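Local coordinates for protein probable FAD-dependent oxidoreductase PA4991 (Pseudomonas aeruginosa PAO1, PDB 5EZ7) that binds one FAD per subunit and probably works as an FAD-dependent oxidoreductase of the DAO family, its physiological substrate being unknown, at residues V257-T262 with S267-G272; E291-L296 with A308-L313. All blocks are in the same frame, centred on the assembly; numbering follows the deposited sequence.

Interaction 1 of 2, residues V257-T262 with S267-G272; sequences VTTHPT and SVWYLG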
ATOM      1  N   VAL A 257     -12.342  -3.719 -10.479  1.00 29.80           N
ATOM      2  CA  VAL A 257     -12.233  -5.131 -10.135  1.00 29.26           C
ATOM      3  C   VAL A 257     -10.785  -5.604 -10.144  1.00 27.98           C
ATOM      4  O   VAL A 257     -10.074  -5.411 -11.112  1.00 27.68           O
ATOM      5  CB  VAL A 257     -13.010  -6.051 -11.101  1.00 30.57           C
ATOM      6  CG1 VAL A 257     -13.007  -7.502 -10.606  1.00 30.14           C
ATOM      7  CG2 VAL A 257     -14.444  -5.587 -11.248  1.00 31.64           C
ATOM      8  N   THR A 258     -10.393  -6.276  -9.072  1.00 26.78           N
ATOM      9  CA  THR A 258      -9.188  -7.117  -9.065  1.00 26.88           C
ATOM     10  C   THR A 258      -9.547  -8.533  -8.612  1.00 26.28           C
ATOM     11  O   THR A 258     -10.485  -8.726  -7.835  1.00 25.80           O
ATOM     12  CB  THR A 258      -8.106  -6.483  -8.174  1.00 26.95           C
ATOM     13  OG1 THR A 258      -8.670  -6.097  -6.895  1.00 25.92           O
ATOM     14  CG2 THR A 258      -7.578  -5.227  -8.868  1.00 27.37           C
ATOM     15  N   THR A 259      -8.857  -9.532  -9.156  1.00 26.83           N
ATOM     16  CA  THR A 259      -9.090 -10.947  -8.802  1.00 26.89           C
ATOM     17  C   THR A 259      -7.954 -11.493  -7.924  1.00 26.49           C
ATOM     18  O   THR A 259      -6.787 -11.353  -8.266  1.00 26.45           O
ATOM     19  CB  THR A 259      -9.257 -11.820 -10.058  1.00 27.72           C
ATOM     20  OG1 THR A 259     -10.332 -11.284 -10.812  1.00 28.22           O
ATOM     21  CG2 THR A 259      -9.580 -13.320  -9.688  1.00 28.03           C
ATOM     22  N   HIS A 260      -8.326 -12.161  -6.832  1.00 26.69           N
ATOM     23  CA  HIS A 260      -7.383 -12.693  -5.855  1.00 27.33           C
ATOM     24  C   HIS A 260      -7.589 -14.209  -5.593  1.00 29.18           C
ATOM     25  O   HIS A 260      -8.566 -14.588  -4.980  1.00 28.56           O
ATOM     26  CB  HIS A 260      -7.489 -11.865  -4.583  1.00 26.06           C
ATOM     27  CG  HIS A 260      -7.379 -10.384  -4.841  1.00 26.34           C
ATOM     28  ND1 HIS A 260      -6.178  -9.694  -4.791  1.00 25.76           N
ATOM     29  CD2 HIS A 260      -8.312  -9.477  -5.213  1.00 25.98           C
ATOM     30  CE1 HIS A 260      -6.381  -8.431  -5.110  1.00 25.69           C
ATOM     31  NE2 HIS A 260      -7.664  -8.269  -5.373  1.00 26.50           N
ATOM     32  N   PRO A 261      -6.660 -15.075  -6.066  1.00 32.78           N
ATOM     33  CA  PRO A 261      -6.705 -16.512  -5.755  1.00 36.26           C
ATOM     34  C   PRO A 261      -6.709 -16.804  -4.259  1.00 36.89           C
ATOM     35  O   PRO A 261      -6.082 -16.095  -3.515  1.00 34.89           O
ATOM     36  CB  PRO A 261      -5.409 -17.049  -6.373  1.00 37.59           C
ATOM     37  CG  PRO A 261      -5.076 -16.073  -7.450  1.00 37.34           C
ATOM     38  CD  PRO A 261      -5.460 -14.756  -6.866  1.00 35.02           C
ATOM     39  N   THR A 262      -7.429 -17.832  -3.836  1.00 39.51           N
ATOM     40  CA  THR A 262      -7.434 -18.197  -2.437  1.00 41.37           C
ATOM     41  C   THR A 262      -6.761 -19.523  -2.259  1.00 44.78           C
ATOM     42  O   THR A 262      -6.621 -20.283  -3.211  1.00 45.25           O
ATOM     43  CB  THR A 262      -8.846 -18.185  -1.818  1.00 41.30           C
ATOM     44  OG1 THR A 262      -9.771 -18.981  -2.585  1.00 43.57           O
ATOM     45  CG2 THR A 262      -9.343 -16.791  -1.762  1.00 40.51           C
ATOM     46  N   SER A 267     -11.420 -18.129  -6.094  1.00 36.66           N
ATOM     47  CA  SER A 267     -10.963 -16.767  -6.309  1.00 34.56           C
ATOM     48  C   SER A 267     -11.866 -15.835  -5.620  1.00 32.26           C
ATOM     49  O   SER A 267     -12.989 -16.182  -5.283  1.00 32.21           O
ATOM     50  CB  SER A 267     -11.032 -16.371  -7.764  1.00 35.24           C
ATOM     51  OG  SER A 267     -10.393 -17.330  -8.531  1.00 38.59           O
ATOM     52  N   VAL A 268     -11.384 -14.614  -5.477  1.00 30.55           N
ATOM     53  CA  VAL A 268     -12.192 -13.555  -4.936  1.00 30.88           C
ATOM     54  C   VAL A 268     -12.058 -12.357  -5.862  1.00 30.14           C
ATOM     55  O   VAL A 268     -10.950 -12.001  -6.266  1.00 30.53           O
ATOM     56  CB  VAL A 268     -11.753 -13.160  -3.502  1.00 31.05           C
ATOM     57  CG1 VAL A 268     -12.573 -12.000  -2.969  1.00 29.88           C
ATOM     58  CG2 VAL A 268     -11.874 -14.358  -2.558  1.00 32.65           C
ATOM     59  N   TRP A 269     -13.199 -11.769  -6.197  1.00 28.80           N
ATOM     60  CA  TRP A 269     -13.256 -10.490  -6.885  1.00 27.99           C
ATOM     61  C   TRP A 269     -13.410  -9.421  -5.827  1.00 27.60           C
ATOM     62  O   TRP A 269     -14.375  -9.431  -5.074  1.00 28.27           O
ATOM     63  CB  TRP A 269     -14.484 -10.386  -7.817  1.00 27.38           C
ATOM     64  CG  TRP A 269     -14.350 -10.992  -9.165  1.00 27.38           C
ATOM     65  CD1 TRP A 269     -13.201 -11.380  -9.791  1.00 27.55           C
ATOM     66  CD2 TRP A 269     -15.415 -11.225 -10.097  1.00 27.60           C
ATOM     67  NE1 TRP A 269     -13.486 -11.856 -11.046  1.00 28.26           N
ATOM     68  CE2 TRP A 269     -14.842 -11.771 -11.259  1.00 28.35           C
ATOM     69  CE3 TRP A 269     -16.813 -11.029 -10.056  1.00 27.91           C
ATOM     70  CZ2 TRP A 269     -15.618 -12.131 -12.386  1.00 29.22           C
ATOM     71  CZ3 TRP A 269     -17.584 -11.390 -11.174  1.00 28.75           C
ATOM     72  CH2 TRP A 269     -16.979 -11.928 -12.318  1.00 29.17           C
ATOM     73  N   TYR A 270     -12.491  -8.481  -5.832  1.00 27.30           N
ATOM     74  CA  TYR A 270     -12.430  -7.392  -4.888  1.00 26.84           C
ATOM     75  C   TYR A 270     -12.869  -6.132  -5.626  1.00 27.02           C
ATOM     76  O   TYR A 270     -12.277  -5.781  -6.660  1.00 26.90           O
ATOM     77  CB  TYR A 270     -10.982  -7.295  -4.409  1.00 26.55           C
ATOM     78  CG  TYR A 270     -10.707  -6.443  -3.210  1.00 27.24           C
ATOM     79  CD1 TYR A 270     -11.636  -6.265  -2.206  1.00 27.82           C
ATOM     80  CD2 TYR A 270      -9.451  -5.854  -3.043  1.00 27.96           C
ATOM     81  CE1 TYR A 270     -11.344  -5.475  -1.086  1.00 28.18           C
ATOM     82  CE2 TYR A 270      -9.159  -5.073  -1.941  1.00 27.81           C
ATOM     83  CZ  TYR A 270     -10.113  -4.879  -0.959  1.00 27.41           C
ATOM     84  OH  TYR A 270      -9.824  -4.102   0.153  1.00 27.87           O
ATOM     85  N   LEU A 271     -13.904  -5.470  -5.109  1.00 26.72           N
ATOM     86  CA  LEU A 271     -14.507  -4.351  -5.778  1.00 27.91           C
ATOM     87  C   LEU A 271     -14.290  -3.035  -5.064  1.00 27.01           C
ATOM     88  O   LEU A 271     -14.842  -2.821  -3.981  1.00 26.71           O
ATOM     89  CB  LEU A 271     -16.020  -4.556  -5.929  1.00 30.14           C
ATOM     90  CG  LEU A 271     -16.620  -5.888  -6.391  1.00 31.91           C
ATOM     91  CD1 LEU A 271     -18.134  -5.728  -6.492  1.00 33.80           C
ATOM     92  CD2 LEU A 271     -16.086  -6.361  -7.731  1.00 32.41           C
ATOM     93  N   GLY A 272     -13.564  -2.135  -5.725  1.00 26.69           N
ATOM     94  CA  GLY A 272     -13.449  -0.718  -5.328  1.00 26.57           C
ATOM     95  C   GLY A 272     -14.071   0.188  -6.358  1.00 28.09           C
ATOM     96  O   GLY A 272     -15.034  -0.208  -7.052  1.00 28.56           O
TER
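Thr258 and Tyr270 form a hydrogen-bonded antiparallel pair: Tyr270 N reaches Thr258 O at 2.8 Å, almost straight, and Thr258 N returns a bond to Tyr270 O. His260 and Val268 pair two residues on, but there the return bond from Val268 N to His260 O (2.9 Å) is markedly bent, 138° at the hydrogen, and comes from above the carbonyl plane. Four backbone bonds thus join the two segments. On one face, buried Val257 CG1, anti to its own backbone N (chi1 -173°), sits over the five-membered ring of Trp269, 4.2 Å from the centroid, a CH-pi contact. Thr259 OG1 lies at the edge of the same indole, 3.0 Å from Trp269 CD1; its hydrogen bond goes to Leu242 O, while Trp269 NE1 bonds Lys240 O. On the other, Tyr270 turns an edge toward the face of His260 in an offset edge-to-face pair, planes at 77°. His260 NE2 and Thr258 OG1 share a 2.8 Å hydrogen bond, and that hydroxyl also bonds Gln50 of the FAD site. Tyr270 touches the flavin cofactor. Near the turn, Thr262 CG2 still packs 3.6 Å from Val268 CG2, whereas exposed Pro261 keeps CB 5.4 Å from OG of partly exposed Ser267. Strand 224-236 flanks 267-272, strand 244-246 flanks 255-261, helix 285-299 packs on Trp269 and Leu271, and Trp387 of helix 386-389 meets His260 and Tyr270.

Interaction 2 of 2, residues E291-L296 with A308-L313; sequences EARREL and AQWATL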
ATOM      1  N   GLU A 291     -26.244  -3.843  -3.833  1.00 36.03           N
ATOM      2  CA  GLU A 291     -25.784  -2.920  -4.894  1.00 37.02           C
ATOM      3  C   GLU A 291     -24.710  -3.581  -5.799  1.00 34.96           C
ATOM      4  O   GLU A 291     -24.769  -3.547  -7.047  1.00 35.28           O
ATOM      5  CB  GLU A 291     -25.231  -1.640  -4.251  1.00 37.97           C
ATOM      6  CG  GLU A 291     -24.741  -0.573  -5.211  1.00 40.02           C
ATOM      7  CD  GLU A 291     -25.846  -0.000  -6.112  1.00 44.01           C
ATOM      8  OE1 GLU A 291     -27.019   0.095  -5.690  1.00 45.95           O
ATOM      9  OE2 GLU A 291     -25.554   0.348  -7.273  1.00 47.21           O
ATOM     10  N   ALA A 292     -23.752  -4.206  -5.152  1.00 33.31           N
ATOM     11  CA  ALA A 292     -22.770  -5.011  -5.843  1.00 32.80           C
ATOM     12  C   ALA A 292     -23.385  -6.113  -6.708  1.00 33.33           C
ATOM     13  O   ALA A 292     -22.902  -6.308  -7.821  1.00 32.68           O
ATOM     14  CB  ALA A 292     -21.791  -5.629  -4.857  1.00 31.85           C
ATOM     15  N   ARG A 293     -24.435  -6.808  -6.241  1.00 34.27           N
ATOM     16  CA  ARG A 293     -25.062  -7.875  -7.082  1.00 35.62           C
ATOM     17  C   ARG A 293     -25.729  -7.326  -8.307  1.00 35.72           C
ATOM     18  O   ARG A 293     -25.635  -7.928  -9.356  1.00 35.33           O
ATOM     19  CB  ARG A 293     -26.170  -8.655  -6.397  1.00 37.76           C
ATOM     20  CG  ARG A 293     -25.762  -9.565  -5.286  1.00 38.94           C
ATOM     21  CD  ARG A 293     -27.012 -10.260  -4.773  1.00 40.83           C
ATOM     22  NE  ARG A 293     -26.727 -10.947  -3.522  1.00 42.01           N
ATOM     23  CZ  ARG A 293     -26.311 -12.212  -3.414  1.00 43.69           C
ATOM     24  NH1 ARG A 293     -26.134 -12.986  -4.505  1.00 44.31           N
ATOM     25  NH2 ARG A 293     -26.071 -12.728  -2.192  1.00 43.77           N
ATOM     26  N   ARG A 294     -26.461  -6.232  -8.151  1.00 36.27           N
ATOM     27  CA  ARG A 294     -27.056  -5.575  -9.287  1.00 38.77           C
ATOM     28  C   ARG A 294     -25.996  -5.229 -10.326  1.00 38.30           C
ATOM     29  O   ARG A 294     -26.146  -5.536 -11.504  1.00 37.66           O
ATOM     30  CB  ARG A 294     -27.842  -4.317  -8.877  1.00 41.43           C
ATOM     31  CG  ARG A 294     -29.227  -4.615  -8.301  1.00 43.23           C
ATOM     32  CD  ARG A 294     -30.058  -3.328  -8.161  1.00 45.97           C
ATOM     33  NE  ARG A 294     -29.443  -2.370  -7.223  1.00 46.02           N
ATOM     34  CZ  ARG A 294     -29.581  -2.409  -5.894  1.00 45.87           C
ATOM     35  NH1 ARG A 294     -28.953  -1.501  -5.125  1.00 44.85           N
ATOM     36  NH2 ARG A 294     -30.327  -3.366  -5.321  1.00 45.61           N
ATOM     37  N   GLU A 295     -24.895  -4.631  -9.875  1.00 37.98           N
ATOM     38  CA  GLU A 295     -23.917  -4.122 -10.820  1.00 38.36           C
ATOM     39  C   GLU A 295     -23.135  -5.229 -11.560  1.00 37.19           C
ATOM     40  O   GLU A 295     -22.905  -5.131 -12.769  1.00 37.14           O
ATOM     41  CB  GLU A 295     -23.041  -3.088 -10.139  1.00 39.92           C
ATOM     42  CG  GLU A 295     -23.792  -1.779  -9.886  1.00 42.52           C
ATOM     43  CD  GLU A 295     -23.623  -0.794 -11.028  1.00 45.67           C
ATOM     44  OE1 GLU A 295     -22.534  -0.135 -11.071  1.00 44.82           O
ATOM     45  OE2 GLU A 295     -24.571  -0.694 -11.877  1.00 48.96           O
ATOM     46  N   LEU A 296     -22.786  -6.306 -10.864  1.00 35.68           N
ATOM     47  CA  LEU A 296     -22.209  -7.464 -11.542  1.00 35.64           C
ATOM     48  C   LEU A 296     -23.156  -8.206 -12.502  1.00 36.05           C
ATOM     49  O   LEU A 296     -22.711  -8.639 -13.549  1.00 36.55           O
ATOM     50  CB  LEU A 296     -21.576  -8.429 -10.558  1.00 34.75           C
ATOM     51  CG  LEU A 296     -20.356  -7.802  -9.886  1.00 33.90           C
ATOM     52  CD1 LEU A 296     -19.898  -8.685  -8.725  1.00 32.79           C
ATOM     53  CD2 LEU A 296     -19.229  -7.527 -10.876  1.00 33.98           C
ATOM     54  N   ALA A 308     -22.057 -17.844  -4.741  1.00 35.96           N
ATOM     55  CA  ALA A 308     -20.973 -17.034  -4.275  1.00 33.55           C
ATOM     56  C   ALA A 308     -21.159 -16.687  -2.821  1.00 33.47           C
ATOM     57  O   ALA A 308     -22.279 -16.591  -2.332  1.00 33.71           O
ATOM     58  CB  ALA A 308     -20.873 -15.777  -5.090  1.00 32.27           C
ATOM     59  N   GLN A 309     -20.054 -16.494  -2.121  1.00 32.25           N
ATOM     60  CA  GLN A 309     -20.122 -15.849  -0.817  1.00 32.89           C
ATOM     61  C   GLN A 309     -19.750 -14.377  -0.977  1.00 30.98           C
ATOM     62  O   GLN A 309     -18.947 -14.050  -1.853  1.00 30.35           O
ATOM     63  CB  GLN A 309     -19.167 -16.493   0.165  1.00 33.57           C
ATOM     64  CG  GLN A 309     -19.437 -17.956   0.465  1.00 35.58           C
ATOM     65  CD  GLN A 309     -18.272 -18.478   1.248  1.00 36.36           C
ATOM     66  OE1 GLN A 309     -17.296 -18.937   0.666  1.00 39.18           O
ATOM     67  NE2 GLN A 309     -18.283 -18.246   2.550  1.00 36.15           N
ATOM     68  N   TRP A 310     -20.315 -13.544  -0.100  1.00 30.02           N
ATOM     69  CA  TRP A 310     -20.249 -12.099  -0.170  1.00 29.35           C
ATOM     70  C   TRP A 310     -19.884 -11.532   1.185  1.00 29.44           C
ATOM     71  O   TRP A 310     -20.443 -11.922   2.206  1.00 30.45           O
ATOM     72  CB  TRP A 310     -21.602 -11.511  -0.521  1.00 29.93           C
ATOM     73  CG  TRP A 310     -22.127 -11.944  -1.821  1.00 30.50           C
ATOM     74  CD1 TRP A 310     -22.852 -13.094  -2.081  1.00 31.65           C
ATOM     75  CD2 TRP A 310     -22.026 -11.245  -3.065  1.00 30.00           C
ATOM     76  NE1 TRP A 310     -23.188 -13.137  -3.408  1.00 31.80           N
ATOM     77  CE2 TRP A 310     -22.686 -12.023  -4.035  1.00 30.93           C
ATOM     78  CE3 TRP A 310     -21.435 -10.035  -3.458  1.00 29.90           C
ATOM     79  CZ2 TRP A 310     -22.759 -11.641  -5.367  1.00 31.25           C
ATOM     80  CZ3 TRP A 310     -21.511  -9.654  -4.779  1.00 29.86           C
ATOM     81  CH2 TRP A 310     -22.169 -10.454  -5.719  1.00 30.82           C
ATOM     82  N   ALA A 311     -18.964 -10.579   1.184  1.00 28.71           N
ATOM     83  CA  ALA A 311     -18.612  -9.836   2.387  1.00 28.31           C
ATOM     84  C   ALA A 311     -18.241  -8.407   2.007  1.00 27.40           C
ATOM     85  O   ALA A 311     -18.040  -8.098   0.836  1.00 28.63           O
ATOM     86  CB  ALA A 311     -17.440 -10.530   3.071  1.00 27.80           C
ATOM     87  N   THR A 312     -18.146  -7.522   2.980  1.00 27.53           N
ATOM     88  CA  THR A 312     -17.647  -6.189   2.724  1.00 27.26           C
ATOM     89  C   THR A 312     -16.574  -5.842   3.730  1.00 27.95           C
ATOM     90  O   THR A 312     -16.394  -6.535   4.745  1.00 28.13           O
ATOM     91  CB  THR A 312     -18.741  -5.137   2.735  1.00 27.96           C
ATOM     92  OG1 THR A 312     -19.034  -4.775   4.084  1.00 28.68           O
ATOM     93  CG2 THR A 312     -19.982  -5.649   1.992  1.00 28.46           C
ATOM     94  N   LEU A 313     -15.849  -4.773   3.424  1.00 27.80           N
ATOM     95  CA  LEU A 313     -14.764  -4.331   4.249  1.00 28.15           C
ATOM     96  C   LEU A 313     -14.737  -2.805   4.316  1.00 28.65           C
ATOM     97  O   LEU A 313     -14.706  -2.140   3.275  1.00 27.39           O
ATOM     98  CB  LEU A 313     -13.504  -4.831   3.599  1.00 29.19           C
ATOM     99  CG  LEU A 313     -12.193  -4.417   4.243  1.00 30.38           C
ATOM    100  CD1 LEU A 313     -12.026  -5.150   5.571  1.00 31.73           C
ATOM    101  CD2 LEU A 313     -11.079  -4.757   3.300  1.00 30.93           C
TER
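Arg293 lies over one face of the Trp310 indole. Arg293 CG stands 4.0 Å from the centroid of the Trp310 six-membered ring, 26° off the normal, as a CH-pi contact, and the chain then runs extended from CG to NE toward the pyrrole side. Arg293 CZ is 3.8 Å from the centroid of the Trp310 five-membered ring, an off-centre cation-pi contact; the planes are 48° apart, so the guanidinium is tilted and not stacked flat. Arg293 NH1 comes within 3.1 Å of Trp310 NE1, but both are donors and no hydrogen bond joins them. The arrangement packs helix 285-299 against edge strand 309-320 of the mixed sheet; the axes of the short segments are 11.0 Å apart, and the indole spans that distance. Its chi1 of -61° sets Trp310 CG anti to the carbonyl carbon, part of what carries the ring to the helix: Ala292 CB is 4.0 Å from Trp310 CZ3, and Leu296 CD1 is 4.2 Å from Trp310 CH2. These two helix residues are buried, whereas Arg293 is exposed and also touches a crystal neighbour, so its pose need not be set by Trp310 alone. Val234 of strand 224-236 and Ile289, one turn before Arg293 on helix 285-299, also touch Trp310.

Following the chain from the N terminus, interaction 1 comes first: strand 255-261 turns through residues 262-266 into strand 267-272, closing a short hairpin. Interaction 2 opens only afterwards, between helix 285-299 and strand 309-320; eleven residues separate its segments, the first three still helical. The two loops therefore stand in series, neither enclosing nor crossing the other. In space the centres of interactions 1 and 2 lie 11 Å apart. Both reach the same eight-stranded sheet, in which strand 224-236 separates 267-272 from 309-320. The helix links them: Leu271 CD1 lies 4.0 Å from Ala292 CB, and Trp269 CE3 lies 4.1 Å from Leu296 CD1.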